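DnaD-like replication protein (Streptococcus mutans UA159, PDB 2ZC2) probably takes part in the initiation of DNA replication as a member of the DnaB/DnaD family, represented here by a small, all-helical domain. Local coordinates at residues A[9-12]-A[17-20]; A[23-28]-A[53-58]; A[41-46]-A[59-64]. All blocks are in the same frame, centred on the assembly; numbering follows the deposited sequence. Where two conformers were deposited one is given.

Contact 1 of 3, residues A[9-12]-A[17-20]; sequences DFER and MLSP. With ZN (zinc ion), chain F.
F10 and E11 of helix 5-14 meet L18 of the following loop in two ways. L18 CD1 packs on F10 CB at 4.0 Å and stands oblique to the phenyl ring, whose far end turns away toward other helices. The E11 carboxylate is met on its anti side: L18 N donates to that lone pair of E11 OE2, 2.8 Å away and fairly straight at 162°. A third flat group, the R12 guanidinium, has D9 O over one face near its rim. M17 CA comes up to the same acid oxygen, 3.3 Å from E11 OE2. The extended chain of E11 (chi2 -179°) carries the acid across and lays its CG against L18 CG, 3.8 Å apart. On the far side of the helix, D9 chelates a zinc ion with both oxygens, at 2.2 Å for D9 OD1 and 2.3 Å for D9 OD2. R12 NH1 forms a salt bridge with D9 OD1 from the anti side, somewhat out of the carboxylate plane. A charged acceptor thus ties a loop amide to helix 5-14 one residue before S19, the N-cap of helix 20-32, while zinc, R12 and R41 of helix 37-50 probably share the negative charge of D9.

Contact 2 of 3, residues A[23-28]-A[53-58]; sequences LEDLQK and TNWNYI. With ZN (zinc ion), chain C.
W55 reaches from the first turn of helix 55-67 to the side of helix 20-32, meeting D25 and L26 with the far end of its indole. With CG anti to the backbone N (chi1 179°), CB directs the ring straight across the gap, which is wide: the nearest CA atoms, those of D25 and W55, are 10.7 Å apart. At the pyrrole side, NE1 lies 4.1 Å from D25 OD2, and N56 OD1 is at the ring edge in its plane. Further out, CZ2 meets D25 CB at 3.7 Å, again at the edge. The tip atom CH2 touches L26 CD1 at 3.6 Å, a methyl that approaches obliquely and also comes near CZ3. The planes of the D25 carboxylate and the indole are nearly parallel, 13° apart, and D25 OD2 binds a zinc ion at 2.0 Å, so the indole borders a metal-bound acid. No hydrogen bond joins the two segments. One aromatic side chain in this way bridges two helices whose backbones stay apart. Around it, R16 of the loop after helix 5-14 touches W55, and I58, one turn on, packs against F10 of helix 5-14 and L44 of helix 37-50.

Contact 3 of 3, residues A[41-46]-A[59-64]; sequences RSALRE and QAILRN
A43 and I61 bring helix 37-50 and helix 55-67 together, their CA atoms 5.8 Å apart, the shortest such distance between the two segments. The local axes approach to 8.9 Å with an angle of 123° between their directions, so the helices run neither side by side nor squarely across each other. The small A43 methyl sits between two branched side chains of the partner helix, and their conformations decide which branch it meets. In I61 the CG2 methyl lies anti to the backbone N while CG1 stands beside it (chi1 -58°). This division puts CG2 on the A43 methyl, 3.9 Å from A43 CB, and lets the other arm, extended at chi2, travel on along helix 37-50. There I61 CD1 rests on the carbonyl oxygen A43 O at 3.5 Å and on E46 CG at 3.8 Å. L62 comes to the same alanine from the next position: its CD2 is 3.7 Å from A43 CB, and its CG presses equally close. E46, one turn after A43, crosses I61 at about a right angle. It contributes only the aliphatic part of its chain; a bend at chi2 (58°) turns the carboxylate away from the interface. W65, further along helix 55-67, touches A43 as well. No hydrogen bond joins the two segments, and the join is made by methyl and methylene groups alongside a backbone carbonyl. Cohesion here rests on shape and on burial of apolar surface, with the acid of E46 left at the margin where its charge need not be buried.

The three contacts follow one another through a single helical domain. Contact 1 comes first in sequence and closes before the others open. Contacts 2 and 3 interleave, because 41-46 falls between 23-28 and 53-58 while 59-64 follows 53-58; both use helix 55-67, which meets helix 20-32 in one and helix 37-50 in the other. Contact 2 lies between its companions, its centre about 9 Å from each of theirs, while the centres of contacts 1 and 3 are about 15 Å apart. F10 joins contacts 1 and 2 by packing on I58 and W55, I58 passes on to L44, and a salt bridge from D9 to R41 closes the circuit. Four helices thus share a continuous apolar interior, with the zinc-binding D9 and D25 on helices 5-14 and 20-32.

Contact 1 of 3, residues A[9-12]-A[17-20]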
ATOM      1  N   ASP A   9      -2.360   1.278  -9.931  1.00 21.29           N
ATOM      2  CA  ASP A   9      -2.965   0.115  -9.245  1.00 20.80           C
ATOM      3  C   ASP A   9      -4.041   0.578  -8.236  1.00 19.86           C
ATOM      4  O   ASP A   9      -5.181   0.147  -8.289  1.00 19.96           O
ATOM      5  CB  ASP A   9      -1.869  -0.727  -8.586  1.00 20.24           C
ATOM      6  CG  ASP A   9      -1.076  -1.522  -9.622  1.00 23.63           C
ATOM      7  OD1 ASP A   9      -1.624  -1.658 -10.732  1.00 26.22           O
ATOM      8  OD2 ASP A   9       0.073  -1.959  -9.377  1.00 27.95           O
ATOM      9  N   PHE A  10      -3.657   1.496  -7.351  1.00 18.00           N
ATOM     10  CA  PHE A  10      -4.563   2.046  -6.359  1.00 16.81           C
ATOM     11  C   PHE A  10      -5.822   2.618  -6.946  1.00 17.93           C
ATOM     12  O   PHE A  10      -6.902   2.333  -6.476  1.00 14.72           O
ATOM     13  CB  PHE A  10      -3.831   3.101  -5.533  1.00 16.84           C
ATOM     14  CG  PHE A  10      -3.145   2.526  -4.295  1.00 15.86           C
ATOM     15  CD1 PHE A  10      -1.941   1.899  -4.398  1.00 14.94           C
ATOM     16  CD2 PHE A  10      -3.758   2.590  -3.056  1.00 13.68           C
ATOM     17  CE1 PHE A  10      -1.325   1.340  -3.289  1.00 16.14           C
ATOM     18  CE2 PHE A  10      -3.177   2.068  -1.940  1.00 14.93           C
ATOM     19  CZ  PHE A  10      -1.932   1.442  -2.047  1.00 17.09           C
ATOM     20  N   GLU A  11      -5.688   3.433  -8.000  1.00 19.65           N
ATOM     21  CA  GLU A  11      -6.840   4.130  -8.559  1.00 20.63           C
ATOM     22  C   GLU A  11      -7.731   3.181  -9.259  1.00 20.99           C
ATOM     23  O   GLU A  11      -8.947   3.277  -9.149  1.00 20.82           O
ATOM     24  CB  GLU A  11      -6.356   5.235  -9.490  1.00 22.32           C
ATOM     25  CG  GLU A  11      -5.728   6.337  -8.680  1.00 25.74           C
ATOM     26  CD  GLU A  11      -5.223   7.536  -9.514  1.00 31.95           C
ATOM     27  OE1 GLU A  11      -4.846   7.352 -10.704  1.00 33.50           O
ATOM     28  OE2 GLU A  11      -5.167   8.646  -8.933  1.00 32.26           O
ATOM     29  N   ARG A  12      -7.157   2.155  -9.901  1.00 21.91           N
ATOM     30  CA  ARG A  12      -8.032   1.176 -10.583  1.00 21.99           C
ATOM     31  C   ARG A  12      -8.829   0.384  -9.560  1.00 22.24           C
ATOM     32  O   ARG A  12     -10.019   0.170  -9.734  1.00 22.12           O
ATOM     33  CB  ARG A  12      -7.198   0.215 -11.417  1.00 22.36           C
ATOM     34  CG  ARG A  12      -7.980  -0.939 -12.069  1.00 24.46           C
ATOM     35  CD  ARG A  12      -7.023  -2.045 -12.588  1.00 23.08           C
ATOM     36  NE  ARG A  12      -6.402  -2.734 -11.469  1.00 23.22           N
ATOM     37  CZ  ARG A  12      -5.096  -2.761 -11.252  1.00 25.19           C
ATOM     38  NH1 ARG A  12      -4.262  -2.189 -12.104  1.00 22.60           N
ATOM     39  NH2 ARG A  12      -4.621  -3.377 -10.188  1.00 26.99           N
HETATM   40  N   MSE A  17      -9.644   8.563  -8.306  1.00 32.77           N
HETATM   41  CA  MSE A  17      -8.323   9.155  -8.245  0.50 34.45           C
HETATM   42  C   MSE A  17      -7.868   9.267  -6.799  1.00 31.87           C
HETATM   43  O   MSE A  17      -8.691   9.453  -5.906  1.00 31.58           O
HETATM   44  CB  MSE A  17      -8.337  10.549  -8.873  0.50 34.30           C
HETATM   45  CG  MSE A  17      -8.335  10.542 -10.383  0.50 36.82           C
HETATM   46 SE   MSE A  17      -8.476  12.337 -11.114  0.50 44.55          SE
HETATM   47  CE  MSE A  17      -7.280  13.325  -9.896  0.50 35.35           C
ATOM     48  N   LEU A  18      -6.564   9.170  -6.564  1.00 29.08           N
ATOM     49  CA  LEU A  18      -6.085   9.471  -5.234  1.00 27.69           C
ATOM     50  C   LEU A  18      -6.158  10.974  -4.985  1.00 27.75           C
ATOM     51  O   LEU A  18      -5.867  11.769  -5.874  1.00 27.54           O
ATOM     52  CB  LEU A  18      -4.661   8.962  -5.022  1.00 26.04           C
ATOM     53  CG  LEU A  18      -4.521   7.438  -5.228  1.00 23.62           C
ATOM     54  CD1 LEU A  18      -3.178   6.944  -4.756  1.00 20.52           C
ATOM     55  CD2 LEU A  18      -5.700   6.681  -4.551  1.00 21.67           C
ATOM     56  N   SER A  19      -6.535  11.338  -3.768  1.00 26.17           N
ATOM     57  CA  SER A  19      -6.463  12.712  -3.301  1.00 24.52           C
ATOM     58  C   SER A  19      -4.973  13.150  -3.154  1.00 24.39           C
ATOM     59  O   SER A  19      -4.085  12.297  -2.983  1.00 23.75           O
ATOM     60  CB  SER A  19      -7.139  12.731  -1.927  1.00 21.92           C
ATOM     61  OG  SER A  19      -6.126  12.443  -0.949  1.00 18.48           O
ATOM     62  N   PRO A  20      -4.683  14.496  -3.148  1.00 25.15           N
ATOM     63  CA  PRO A  20      -3.327  14.952  -2.802  1.00 24.68           C
ATOM     64  C   PRO A  20      -2.767  14.367  -1.536  1.00 23.94           C
ATOM     65  O   PRO A  20      -1.552  14.034  -1.490  1.00 24.36           O
ATOM     66  CB  PRO A  20      -3.499  16.460  -2.652  1.00 25.62           C
ATOM     67  CG  PRO A  20      -4.583  16.754  -3.655  1.00 26.55           C
ATOM     68  CD  PRO A  20      -5.546  15.627  -3.535  1.00 24.62           C
TER
HETATM   69 ZN    ZN F 507       0.113  -2.892 -11.456  0.50 43.18          ZN

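Contact 2 of 3, residues A[23-28]-A[53-58]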
ATOM      1  N   LEU A  23      -1.887  10.721  -2.258  1.00 21.06           N
ATOM      2  CA  LEU A  23      -0.679  10.731  -3.092  1.00 22.14           C
ATOM      3  C   LEU A  23       0.524  11.003  -2.244  1.00 22.37           C
ATOM      4  O   LEU A  23       1.496  10.288  -2.340  1.00 21.48           O
ATOM      5  CB  LEU A  23      -0.774  11.753  -4.251  1.00 22.68           C
ATOM      6  CG  LEU A  23      -1.591  11.240  -5.430  1.00 24.57           C
ATOM      7  CD1 LEU A  23      -2.158  12.387  -6.277  1.00 27.57           C
ATOM      8  CD2 LEU A  23      -0.754  10.310  -6.276  1.00 24.89           C
ATOM      9  N   GLU A  24       0.414  12.002  -1.349  1.00 22.74           N
ATOM     10  CA  GLU A  24       1.510  12.384  -0.457  1.00 24.10           C
ATOM     11  C   GLU A  24       1.809  11.310   0.580  1.00 23.01           C
ATOM     12  O   GLU A  24       2.957  11.011   0.917  1.00 23.18           O
ATOM     13  CB  GLU A  24       1.171  13.738   0.226  1.00 25.56           C
ATOM     14  CG  GLU A  24       1.507  13.753   1.760  1.00 33.62           C
ATOM     15  CD  GLU A  24       0.335  14.275   2.676  1.00 40.64           C
ATOM     16  OE1 GLU A  24      -0.496  13.441   3.198  1.00 37.66           O
ATOM     17  OE2 GLU A  24       0.280  15.535   2.858  1.00 41.62           O
ATOM     18  N   ASP A  25       0.758  10.684   1.098  1.00 23.18           N
ATOM     19  CA  ASP A  25       0.937   9.562   2.023  1.00 22.71           C
ATOM     20  C   ASP A  25       1.701   8.429   1.403  1.00 22.03           C
ATOM     21  O   ASP A  25       2.592   7.858   2.031  1.00 21.58           O
ATOM     22  CB  ASP A  25      -0.420   9.021   2.468  1.00 22.92           C
ATOM     23  CG  ASP A  25      -0.874   9.599   3.798  1.00 23.76           C
ATOM     24  OD1 ASP A  25      -0.120  10.325   4.488  1.00 17.19           O
ATOM     25  OD2 ASP A  25      -2.011   9.272   4.169  1.00 25.81           O
ATOM     26  N   LEU A  26       1.337   8.079   0.187  1.00 22.61           N
ATOM     27  CA  LEU A  26       2.075   7.039  -0.546  1.00 24.22           C
ATOM     28  C   LEU A  26       3.556   7.391  -0.740  1.00 24.95           C
ATOM     29  O   LEU A  26       4.422   6.550  -0.521  1.00 25.49           O
ATOM     30  CB  LEU A  26       1.445   6.834  -1.908  1.00 23.88           C
ATOM     31  CG  LEU A  26       0.920   5.468  -2.347  1.00 27.97           C
ATOM     32  CD1 LEU A  26       0.128   4.842  -1.224  1.00 23.64           C
ATOM     33  CD2 LEU A  26       0.094   5.572  -3.650  1.00 26.18           C
ATOM     34  N   GLN A  27       3.839   8.633  -1.166  1.00 27.08           N
ATOM     35  CA  GLN A  27       5.241   9.115  -1.340  1.00 27.87           C
ATOM     36  C   GLN A  27       6.019   8.953  -0.087  1.00 27.84           C
ATOM     37  O   GLN A  27       7.148   8.440  -0.100  1.00 26.77           O
ATOM     38  CB  GLN A  27       5.327  10.578  -1.815  1.00 28.07           C
ATOM     39  CG  GLN A  27       5.071  10.726  -3.283  1.00 33.01           C
ATOM     40  CD  GLN A  27       4.542  12.088  -3.685  1.00 40.26           C
ATOM     41  OE1 GLN A  27       4.013  12.259  -4.804  1.00 42.52           O
ATOM     42  NE2 GLN A  27       4.661  13.070  -2.785  1.00 40.96           N
ATOM     43  N   LYS A  28       5.394   9.378   1.010  1.00 28.32           N
ATOM     44  CA  LYS A  28       5.989   9.277   2.337  1.00 29.02           C
ATOM     45  C   LYS A  28       6.341   7.861   2.756  1.00 29.03           C
ATOM     46  O   LYS A  28       7.486   7.600   3.141  1.00 28.80           O
ATOM     47  CB  LYS A  28       5.114   9.998   3.387  1.00 28.91           C
ATOM     48  CG  LYS A  28       5.452  11.516   3.454  1.00 32.74           C
ATOM     49  CD  LYS A  28       4.258  12.500   3.570  1.00 34.08           C
ATOM     50  CE  LYS A  28       3.612  12.517   4.950  1.00 37.95           C
ATOM     51  NZ  LYS A  28       4.330  11.788   6.076  1.00 41.14           N
ATOM     52  N   THR A  53     -11.629  -3.195  -0.533  1.00 19.99           N
ATOM     53  CA  THR A  53     -10.775  -2.257  -1.210  1.00 20.26           C
ATOM     54  C   THR A  53     -11.175  -0.830  -0.732  1.00 18.72           C
ATOM     55  O   THR A  53     -11.973  -0.142  -1.355  1.00 17.94           O
ATOM     56  CB  THR A  53     -10.760  -2.434  -2.767  1.00 22.06           C
ATOM     57  OG1 THR A  53     -10.663  -3.816  -3.109  1.00 22.51           O
ATOM     58  CG2 THR A  53      -9.490  -1.767  -3.367  1.00 22.93           C
ATOM     59  N   ASN A  54     -10.605  -0.430   0.388  1.00 16.55           N
ATOM     60  CA  ASN A  54     -10.687   0.946   0.850  1.00 15.87           C
ATOM     61  C   ASN A  54      -9.357   1.421   1.394  1.00 15.17           C
ATOM     62  O   ASN A  54      -8.571   0.605   1.905  1.00 14.06           O
ATOM     63  CB  ASN A  54     -11.840   1.144   1.868  1.00 15.72           C
ATOM     64  CG  ASN A  54     -11.610   0.473   3.197  1.00 17.08           C
ATOM     65  OD1 ASN A  54     -12.321  -0.486   3.548  1.00 20.09           O
ATOM     66  ND2 ASN A  54     -10.742   1.061   4.030  1.00 10.34           N
ATOM     67  N   TRP A  55      -9.078   2.721   1.242  1.00 13.34           N
ATOM     68  CA  TRP A  55      -7.778   3.282   1.678  1.00 13.50           C
ATOM     69  C   TRP A  55      -7.316   2.830   3.033  1.00 12.41           C
ATOM     70  O   TRP A  55      -6.204   2.373   3.188  1.00 12.07           O
ATOM     71  CB  TRP A  55      -7.810   4.834   1.667  1.00 13.83           C
ATOM     72  CG  TRP A  55      -6.474   5.443   2.129  1.00 14.18           C
ATOM     73  CD1 TRP A  55      -6.160   5.908   3.381  1.00 13.75           C
ATOM     74  CD2 TRP A  55      -5.302   5.621   1.329  1.00 14.39           C
ATOM     75  NE1 TRP A  55      -4.888   6.401   3.388  1.00 13.74           N
ATOM     76  CE2 TRP A  55      -4.337   6.220   2.133  1.00 15.02           C
ATOM     77  CE3 TRP A  55      -4.989   5.339  -0.013  1.00 16.18           C
ATOM     78  CZ2 TRP A  55      -3.040   6.534   1.652  1.00 18.17           C
ATOM     79  CZ3 TRP A  55      -3.702   5.659  -0.507  1.00 14.72           C
ATOM     80  CH2 TRP A  55      -2.755   6.271   0.320  1.00 17.31           C
ATOM     81  N   ASN A  56      -8.158   3.038   4.055  1.00 11.57           N
ATOM     82  CA  ASN A  56      -7.814   2.746   5.466  1.00 11.46           C
ATOM     83  C   ASN A  56      -7.486   1.294   5.719  1.00 10.73           C
ATOM     84  O   ASN A  56      -6.547   0.965   6.462  1.00 10.73           O
ATOM     85  CB  ASN A  56      -8.972   3.158   6.410  1.00  9.90           C
ATOM     86  CG  ASN A  56      -9.223   4.689   6.392  1.00 13.84           C
ATOM     87  OD1 ASN A  56      -8.534   5.429   5.718  1.00  9.85           O
ATOM     88  ND2 ASN A  56     -10.193   5.144   7.165  1.00 14.93           N
ATOM     89  N   TYR A  57      -8.276   0.412   5.127  1.00 11.84           N
ATOM     90  CA  TYR A  57      -7.974  -1.035   5.232  1.00 12.41           C
ATOM     91  C   TYR A  57      -6.604  -1.419   4.691  1.00 11.19           C
ATOM     92  O   TYR A  57      -5.839  -2.157   5.332  1.00 12.04           O
ATOM     93  CB  TYR A  57      -9.104  -1.871   4.581  1.00 13.23           C
ATOM     94  CG  TYR A  57      -9.049  -3.370   4.860  1.00 18.31           C
ATOM     95  CD1 TYR A  57      -9.764  -3.952   5.912  1.00 21.55           C
ATOM     96  CD2 TYR A  57      -8.311  -4.218   4.035  1.00 20.40           C
ATOM     97  CE1 TYR A  57      -9.700  -5.379   6.126  1.00 23.37           C
ATOM     98  CE2 TYR A  57      -8.244  -5.593   4.250  1.00 20.53           C
ATOM     99  CZ  TYR A  57      -8.917  -6.174   5.286  1.00 18.55           C
ATOM    100  OH  TYR A  57      -8.871  -7.553   5.427  1.00 20.07           O
ATOM    101  N   ILE A  58      -6.264  -0.927   3.514  1.00 11.17           N
ATOM    102  CA  ILE A  58      -4.906  -1.118   2.955  1.00 11.66           C
ATOM    103  C   ILE A  58      -3.823  -0.586   3.885  1.00 11.49           C
ATOM    104  O   ILE A  58      -2.859  -1.249   4.206  1.00 11.99           O
ATOM    105  CB  ILE A  58      -4.831  -0.385   1.555  1.00 12.15           C
ATOM    106  CG1 ILE A  58      -5.817  -1.034   0.584  1.00 11.45           C
ATOM    107  CG2 ILE A  58      -3.363  -0.438   0.980  1.00 13.34           C
ATOM    108  CD1 ILE A  58      -6.244  -0.161  -0.628  1.00 12.20           C
TER
HETATM  109 ZN    ZN C 501      -2.506  10.302   5.853  1.00 30.20          ZN

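Contact 3 of 3, residues A[41-46]-A[59-64]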
ATOM      1  N   ARG A  41       2.000  -2.569  -2.865  1.00 16.74           N
ATOM      2  CA  ARG A  41       1.182  -3.256  -3.810  1.00 16.77           C
ATOM      3  C   ARG A  41       0.641  -4.589  -3.235  1.00 16.13           C
ATOM      4  O   ARG A  41      -0.540  -4.943  -3.488  1.00 15.13           O
ATOM      5  CB  ARG A  41       1.996  -3.488  -5.109  1.00 17.03           C
ATOM      6  CG  ARG A  41       1.382  -4.471  -6.139  1.00 19.25           C
ATOM      7  CD  ARG A  41       2.238  -4.480  -7.465  1.00 21.41           C
ATOM      8  NE  ARG A  41       2.221  -3.162  -8.133  1.00 26.40           N
ATOM      9  CZ  ARG A  41       3.236  -2.300  -8.209  1.00 28.65           C
ATOM     10  NH1 ARG A  41       4.421  -2.552  -7.647  1.00 27.95           N
ATOM     11  NH2 ARG A  41       3.055  -1.168  -8.872  1.00 28.64           N
ATOM     12  N   SER A  42       1.447  -5.325  -2.473  1.00 13.49           N
ATOM     13  CA  SER A  42       0.866  -6.546  -1.905  1.00 14.69           C
ATOM     14  C   SER A  42      -0.135  -6.323  -0.752  1.00 12.62           C
ATOM     15  O   SER A  42      -1.001  -7.168  -0.535  1.00 10.73           O
ATOM     16  CB  SER A  42       1.903  -7.536  -1.526  1.00 13.18           C
ATOM     17  OG  SER A  42       2.573  -7.069  -0.432  1.00 25.61           O
ATOM     18  N   ALA A  43      -0.080  -5.151  -0.105  1.00 12.80           N
ATOM     19  CA  ALA A  43      -1.157  -4.758   0.841  1.00 12.05           C
ATOM     20  C   ALA A  43      -2.423  -4.466   0.079  1.00 12.90           C
ATOM     21  O   ALA A  43      -3.514  -4.866   0.499  1.00 13.55           O
ATOM     22  CB  ALA A  43      -0.717  -3.618   1.703  1.00 12.02           C
ATOM     23  N   LEU A  44      -2.287  -3.795  -1.072  1.00 11.74           N
ATOM     24  CA  LEU A  44      -3.389  -3.519  -1.929  1.00 11.30           C
ATOM     25  C   LEU A  44      -3.985  -4.878  -2.434  1.00 12.66           C
ATOM     26  O   LEU A  44      -5.192  -5.064  -2.407  1.00 12.36           O
ATOM     27  CB  LEU A  44      -2.933  -2.704  -3.156  1.00 11.68           C
ATOM     28  CG  LEU A  44      -4.007  -2.473  -4.248  1.00  9.66           C
ATOM     29  CD1 LEU A  44      -5.153  -1.641  -3.659  1.00 10.69           C
ATOM     30  CD2 LEU A  44      -3.421  -1.659  -5.380  1.00  8.89           C
ATOM     31  N   ARG A  45      -3.131  -5.758  -2.938  1.00 13.36           N
ATOM     32  CA  ARG A  45      -3.550  -7.108  -3.357  1.00 15.17           C
ATOM     33  C   ARG A  45      -4.381  -7.773  -2.295  1.00 13.46           C
ATOM     34  O   ARG A  45      -5.411  -8.335  -2.591  1.00 14.01           O
ATOM     35  CB  ARG A  45      -2.339  -8.018  -3.650  1.00 14.29           C
ATOM     36  CG  ARG A  45      -2.749  -9.420  -4.276  1.00 15.42           C
ATOM     37  CD  ARG A  45      -1.520 -10.266  -4.700  1.00 20.22           C
ATOM     38  NE  ARG A  45      -1.142 -11.098  -3.562  1.00 36.28           N
ATOM     39  CZ  ARG A  45      -1.012 -12.431  -3.569  1.00 41.58           C
ATOM     40  NH1 ARG A  45      -1.174 -13.151  -4.690  1.00 42.40           N
ATOM     41  NH2 ARG A  45      -0.677 -13.049  -2.436  1.00 41.84           N
ATOM     42  N   GLU A  46      -3.867  -7.787  -1.069  1.00 14.57           N
ATOM     43  CA  GLU A  46      -4.534  -8.471   0.050  1.00 15.99           C
ATOM     44  C   GLU A  46      -5.912  -7.825   0.375  1.00 15.79           C
ATOM     45  O   GLU A  46      -6.909  -8.507   0.629  1.00 15.56           O
ATOM     46  CB  GLU A  46      -3.602  -8.501   1.250  1.00 15.11           C
ATOM     47  CG  GLU A  46      -4.196  -9.149   2.428  1.00 24.43           C
ATOM     48  CD  GLU A  46      -4.612 -10.579   2.103  1.00 34.70           C
ATOM     49  OE1 GLU A  46      -3.760 -11.355   1.551  1.00 31.80           O
ATOM     50  OE2 GLU A  46      -5.810 -10.884   2.389  1.00 37.90           O
ATOM     51  N   GLN A  59      -3.995   0.632   4.368  1.00 12.60           N
ATOM     52  CA  GLN A  59      -3.042   1.167   5.370  1.00 14.58           C
ATOM     53  C   GLN A  59      -2.944   0.353   6.647  1.00 14.31           C
ATOM     54  O   GLN A  59      -1.885   0.258   7.161  1.00 12.86           O
ATOM     55  CB  GLN A  59      -3.335   2.639   5.755  1.00 13.54           C
ATOM     56  CG  GLN A  59      -3.301   3.534   4.551  1.00 21.32           C
ATOM     57  CD  GLN A  59      -1.901   3.512   3.881  1.00 26.58           C
ATOM     58  OE1 GLN A  59      -1.789   3.383   2.679  1.00 26.51           O
ATOM     59  NE2 GLN A  59      -0.841   3.646   4.688  1.00 29.01           N
ATOM     60  N   ALA A  60      -4.055  -0.175   7.172  1.00 15.31           N
ATOM     61  CA  ALA A  60      -3.993  -1.076   8.349  1.00 15.75           C
ATOM     62  C   ALA A  60      -3.146  -2.356   8.074  1.00 16.95           C
ATOM     63  O   ALA A  60      -2.328  -2.807   8.913  1.00 16.09           O
ATOM     64  CB  ALA A  60      -5.426  -1.417   8.819  1.00 13.70           C
ATOM     65  N   ILE A  61      -3.321  -2.932   6.888  1.00 18.23           N
ATOM     66  CA  ILE A  61      -2.431  -4.031   6.471  1.00 19.82           C
ATOM     67  C   ILE A  61      -0.972  -3.620   6.523  1.00 19.86           C
ATOM     68  O   ILE A  61      -0.174  -4.325   7.128  1.00 21.19           O
ATOM     69  CB  ILE A  61      -2.820  -4.697   5.085  1.00 19.93           C
ATOM     70  CG1 ILE A  61      -4.223  -5.245   5.100  1.00 18.34           C
ATOM     71  CG2 ILE A  61      -1.812  -5.789   4.713  1.00 21.48           C
ATOM     72  CD1 ILE A  61      -4.822  -5.606   3.656  1.00 20.79           C
ATOM     73  N   LEU A  62      -0.616  -2.475   5.939  1.00 20.91           N
ATOM     74  CA  LEU A  62       0.751  -1.986   5.982  1.00 20.90           C
ATOM     75  C   LEU A  62       1.256  -1.755   7.407  1.00 23.31           C
ATOM     76  O   LEU A  62       2.422  -2.056   7.705  1.00 21.75           O
ATOM     77  CB  LEU A  62       0.928  -0.683   5.184  1.00 21.34           C
ATOM     78  CG  LEU A  62       0.860  -0.904   3.686  1.00 19.27           C
ATOM     79  CD1 LEU A  62       0.720   0.417   2.974  1.00 17.72           C
ATOM     80  CD2 LEU A  62       2.096  -1.744   3.233  1.00 20.54           C
ATOM     81  N   ARG A  63       0.391  -1.207   8.275  1.00 23.61           N
ATOM     82  CA  ARG A  63       0.752  -0.957   9.694  1.00 25.73           C
ATOM     83  C   ARG A  63       0.974  -2.226  10.463  1.00 24.79           C
ATOM     84  O   ARG A  63       1.891  -2.319  11.250  1.00 26.69           O
ATOM     85  CB  ARG A  63      -0.321  -0.124  10.438  1.00 24.28           C
ATOM     86  CG  ARG A  63      -0.221   1.288  10.169  1.00 28.33           C
ATOM     87  CD  ARG A  63      -1.016   2.095  11.209  1.00 29.88           C
ATOM     88  NE  ARG A  63      -2.370   1.594  11.274  1.00 29.94           N
ATOM     89  CZ  ARG A  63      -3.366   2.065  10.529  1.00 27.08           C
ATOM     90  NH1 ARG A  63      -3.153   3.070   9.710  1.00 23.47           N
ATOM     91  NH2 ARG A  63      -4.585   1.553  10.673  1.00 30.17           N
ATOM     92  N   ASN A  64       0.109  -3.203  10.289  1.00 27.13           N
ATOM     93  CA  ASN A  64       0.373  -4.484  10.920  1.00 28.99           C
ATOM     94  C   ASN A  64       1.740  -5.045  10.474  1.00 29.07           C
ATOM     95  O   ASN A  64       2.525  -5.462  11.323  1.00 29.39           O
ATOM     96  CB  ASN A  64      -0.772  -5.467  10.694  1.00 30.88           C
ATOM     97  CG  ASN A  64      -0.414  -6.877  11.109  1.00 36.07           C
ATOM     98  OD1 ASN A  64      -0.082  -7.722  10.253  1.00 37.54           O
ATOM     99  ND2 ASN A  64      -0.428  -7.139  12.436  1.00 37.76           N
TER